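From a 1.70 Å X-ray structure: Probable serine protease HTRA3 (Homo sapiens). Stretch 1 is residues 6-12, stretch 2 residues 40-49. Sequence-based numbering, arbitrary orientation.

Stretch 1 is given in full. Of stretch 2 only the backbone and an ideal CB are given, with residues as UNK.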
# COMPACT_ATOMS: atom_id res chain seq x y z
N ARG A 6 7.02 2.20 10.87
CA ARG A 6 6.71 0.82 11.25
C ARG A 6 5.47 0.44 10.48
O ARG A 6 4.50 1.19 10.46
CB ARG A 6 6.41 0.70 12.77
CG ARG A 6 7.59 1.05 13.62
CD ARG A 6 7.24 1.52 15.04
NE ARG A 6 8.25 2.52 15.41
CZ ARG A 6 9.51 2.23 15.74
NH1 ARG A 6 9.92 0.98 15.84
NH2 ARG A 6 10.36 3.22 15.96
N PHE A 7 5.49 -0.71 9.82
CA PHE A 7 4.36 -1.09 9.02
C PHE A 7 4.16 -2.59 8.97
O PHE A 7 5.09 -3.37 9.14
CB PHE A 7 4.48 -0.53 7.59
CG PHE A 7 5.48 -1.24 6.72
CD1 PHE A 7 6.83 -0.91 6.77
CD2 PHE A 7 5.08 -2.23 5.81
CE1 PHE A 7 7.75 -1.57 5.94
CE2 PHE A 7 5.96 -2.88 5.04
CZ PHE A 7 7.30 -2.56 5.08
N ILE A 8 2.90 -2.99 8.75
CA ILE A 8 2.62 -4.41 8.51
C ILE A 8 2.16 -4.76 7.10
O ILE A 8 2.19 -5.93 6.72
CB ILE A 8 1.61 -5.00 9.54
CG1 ILE A 8 0.26 -4.28 9.50
CG2 ILE A 8 2.22 -4.93 10.94
CD1 ILE A 8 -0.85 -4.93 10.34
N GLY A 9 1.75 -3.77 6.31
CA GLY A 9 1.46 -4.01 4.91
C GLY A 9 0.05 -4.47 4.58
O GLY A 9 -0.14 -5.36 3.73
N ILE A 10 -0.94 -3.86 5.21
CA ILE A 10 -2.32 -4.07 4.78
C ILE A 10 -3.01 -2.74 4.58
O ILE A 10 -2.67 -1.76 5.26
CB ILE A 10 -3.12 -4.94 5.77
CG1 ILE A 10 -3.25 -4.28 7.13
CG2 ILE A 10 -2.50 -6.32 5.96
CD1 ILE A 10 -4.31 -4.98 8.01
N ARG A 11 -4.00 -2.72 3.67
CA ARG A 11 -4.92 -1.59 3.55
C ARG A 11 -6.20 -2.04 4.28
O ARG A 11 -6.81 -3.03 3.93
CB ARG A 11 -5.15 -1.20 2.10
CG ARG A 11 -6.12 -0.02 1.98
CD ARG A 11 -5.79 0.92 0.86
NE ARG A 11 -5.87 0.30 -0.46
CZ ARG A 11 -7.00 0.04 -1.09
NH1 ARG A 11 -8.15 0.33 -0.54
NH2 ARG A 11 -6.96 -0.50 -2.31
N MET A 12 -6.50 -1.34 5.37
CA MET A 12 -7.49 -1.79 6.33
C MET A 12 -8.72 -0.90 6.30
O MET A 12 -8.64 0.31 6.01
CB MET A 12 -6.88 -1.80 7.74
CG MET A 12 -6.42 -0.45 8.25
SD MET A 12 -5.88 -0.42 9.96
CE MET A 12 -5.27 1.22 10.08
N UNK A 40 -8.63 -5.12 3.19
CA UNK A 40 -8.96 -4.81 1.81
C UNK A 40 -7.86 -5.26 0.86
O UNK A 40 -8.15 -5.82 -0.19
CB UNK A 40 -9.21 -3.31 1.65
N UNK A 41 -6.60 -5.00 1.21
CA UNK A 41 -5.46 -5.40 0.38
C UNK A 41 -4.25 -5.77 1.27
O UNK A 41 -4.12 -5.29 2.39
CB UNK A 41 -5.09 -4.27 -0.59
N UNK A 42 -3.41 -6.67 0.74
CA UNK A 42 -2.12 -6.99 1.37
C UNK A 42 -0.98 -6.60 0.44
O UNK A 42 -0.98 -6.96 -0.75
CB UNK A 42 -2.04 -8.48 1.72
N UNK A 43 -0.03 -5.83 0.95
CA UNK A 43 1.13 -5.43 0.14
C UNK A 43 2.09 -6.63 -0.06
O UNK A 43 2.29 -7.43 0.86
CB UNK A 43 1.86 -4.27 0.81
N UNK A 44 2.68 -6.78 -1.26
CA UNK A 44 3.43 -8.01 -1.61
C UNK A 44 4.69 -8.37 -0.81
O UNK A 44 4.98 -9.56 -0.65
CB UNK A 44 3.85 -7.90 -3.08
N UNK A 45 5.46 -7.38 -0.38
CA UNK A 45 6.75 -7.68 0.29
C UNK A 45 6.69 -7.22 1.74
O UNK A 45 7.52 -6.46 2.19
CB UNK A 45 7.92 -7.00 -0.43
N UNK A 46 5.70 -7.71 2.48
CA UNK A 46 5.39 -7.14 3.77
C UNK A 46 5.29 -8.21 4.86
O UNK A 46 5.16 -9.41 4.57
CB UNK A 46 4.08 -6.35 3.69
N UNK A 47 5.34 -7.78 6.12
CA UNK A 47 5.09 -8.72 7.23
C UNK A 47 3.78 -9.51 7.07
O UNK A 47 3.76 -10.70 7.37
CB UNK A 47 5.06 -7.95 8.55
N UNK A 48 2.72 -8.85 6.62
CA UNK A 48 1.42 -9.50 6.48
C UNK A 48 1.43 -10.56 5.35
O UNK A 48 0.92 -11.68 5.54
CB UNK A 48 0.34 -8.45 6.21
N UNK A 49 2.08 -10.26 4.23
CA UNK A 49 2.20 -11.24 3.16
C UNK A 49 3.04 -12.45 3.62
O UNK A 49 2.64 -13.62 3.48
CB UNK A 49 2.82 -10.59 1.92

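Residues 40-42 run antiparallel to strand 10-12, and the chain then turns so that 46-48 pack against F7, I8 and G9.

Position 40 has its CB toward stretch 1, with the ideal CB 3.3 Å from R11 O. Its N donates to R11 O at 2.9 Å. The R11 side chain passes nearby, so a flexible polar or aliphatic chain would suit. The residue is Q40. Its CG lies 3.6 Å from R11 NH1, and the end of the chain leads away.

Position 41 forms a hydrogen-bonded bridge with R11: R11 N donates to the O of 41 at 2.9 Å, and the return bond from the N of 41 to R11 O is weak at 3.4 Å. Its ideal CB is 4.1 Å from R11 CB, on the same face of the sheet. An acid would suit the charge; an aliphatic chain could also cover the guanidinium. The residue is E41. Its CG lies over one guanidinium face, 3.4 Å from R11 NH2. E41 OE1 is 4.2 Å from R11 NH2 and well out of the plane, so the charges are near without forming a salt bridge.

Position 42 pairs with I10, and its CB is on the I10 face. The ideal CB is 4.8 Å from I10 CG2, so a beta-branched or other apolar residue fits. V42 places CG2 4.4 Å from I10 CG2.

Position 43 points sideways. Its N donates to G9 O at 2.8 Å, which excludes proline; many small residues would do. It is A43.

Position 44 points away, and its phi of -62° allows proline: P44. Position 45 has nothing of stretch 1 near its CB and is permissive: N45.

Position 46 points toward stretch 1, with its ideal CB 3.7 Å from G9 CA. A CB on G9 would clash here. A small residue suits, and the helix starting next favours a capping side chain such as Ser, Thr, Asp or Asn. S46 OG accepts from the N of 49 at 3.1 Å, a capping bond, and donates to A43 O at 2.6 Å.

Position 47 opens the helix with phi -52° and faces F7 and I8. Proline or a compact apolar residue would suit. P47 CD lies 3.9 Å from F7 CE2.

Position 48 has its ideal CB a tight 3.2 Å from I8 O, an acceptor already bonded by the N of 48 at 3.0 Å. A small residue fits, and a hydroxyl could add a bond. S48 OG donates to I8 O at 2.7 Å.

Position 49 points sideways, out of contact, and is permissive. It is Q49.

Stretch 2 (40-49) QEVAPNSPSQ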
# COMPACT_ATOMS: atom_id res chain seq x y z
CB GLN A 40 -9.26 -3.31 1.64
CG GLN A 40 -9.61 -2.86 0.23
CD GLN A 40 -10.90 -3.41 -0.32
OE1 GLN A 40 -11.85 -3.63 0.40
NE2 GLN A 40 -10.96 -3.56 -1.65
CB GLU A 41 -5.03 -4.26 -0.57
CG GLU A 41 -6.07 -3.73 -1.53
CD GLU A 41 -6.55 -4.75 -2.56
OE1 GLU A 41 -7.69 -4.55 -3.06
OE2 GLU A 41 -5.82 -5.74 -2.86
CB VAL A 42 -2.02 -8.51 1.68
CG1 VAL A 42 -0.72 -8.81 2.39
CG2 VAL A 42 -3.23 -8.97 2.50
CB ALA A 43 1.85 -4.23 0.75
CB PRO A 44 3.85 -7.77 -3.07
CG PRO A 44 3.45 -6.42 -3.40
CD PRO A 44 2.54 -5.86 -2.40
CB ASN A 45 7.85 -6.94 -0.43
CG ASN A 45 8.14 -7.54 -1.79
OD1 ASN A 45 8.52 -8.70 -1.87
ND2 ASN A 45 7.93 -6.76 -2.86
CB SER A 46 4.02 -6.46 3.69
OG SER A 46 3.02 -7.42 3.40
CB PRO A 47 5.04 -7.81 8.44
CG PRO A 47 5.95 -6.70 8.06
CD PRO A 47 5.67 -6.44 6.64
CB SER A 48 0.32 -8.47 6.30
OG SER A 48 0.21 -7.65 7.45
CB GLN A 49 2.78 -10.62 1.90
CG GLN A 49 2.85 -11.59 0.72
CD GLN A 49 1.48 -12.09 0.25
OE1 GLN A 49 0.50 -11.34 0.22
NE2 GLN A 49 1.44 -13.36 -0.18
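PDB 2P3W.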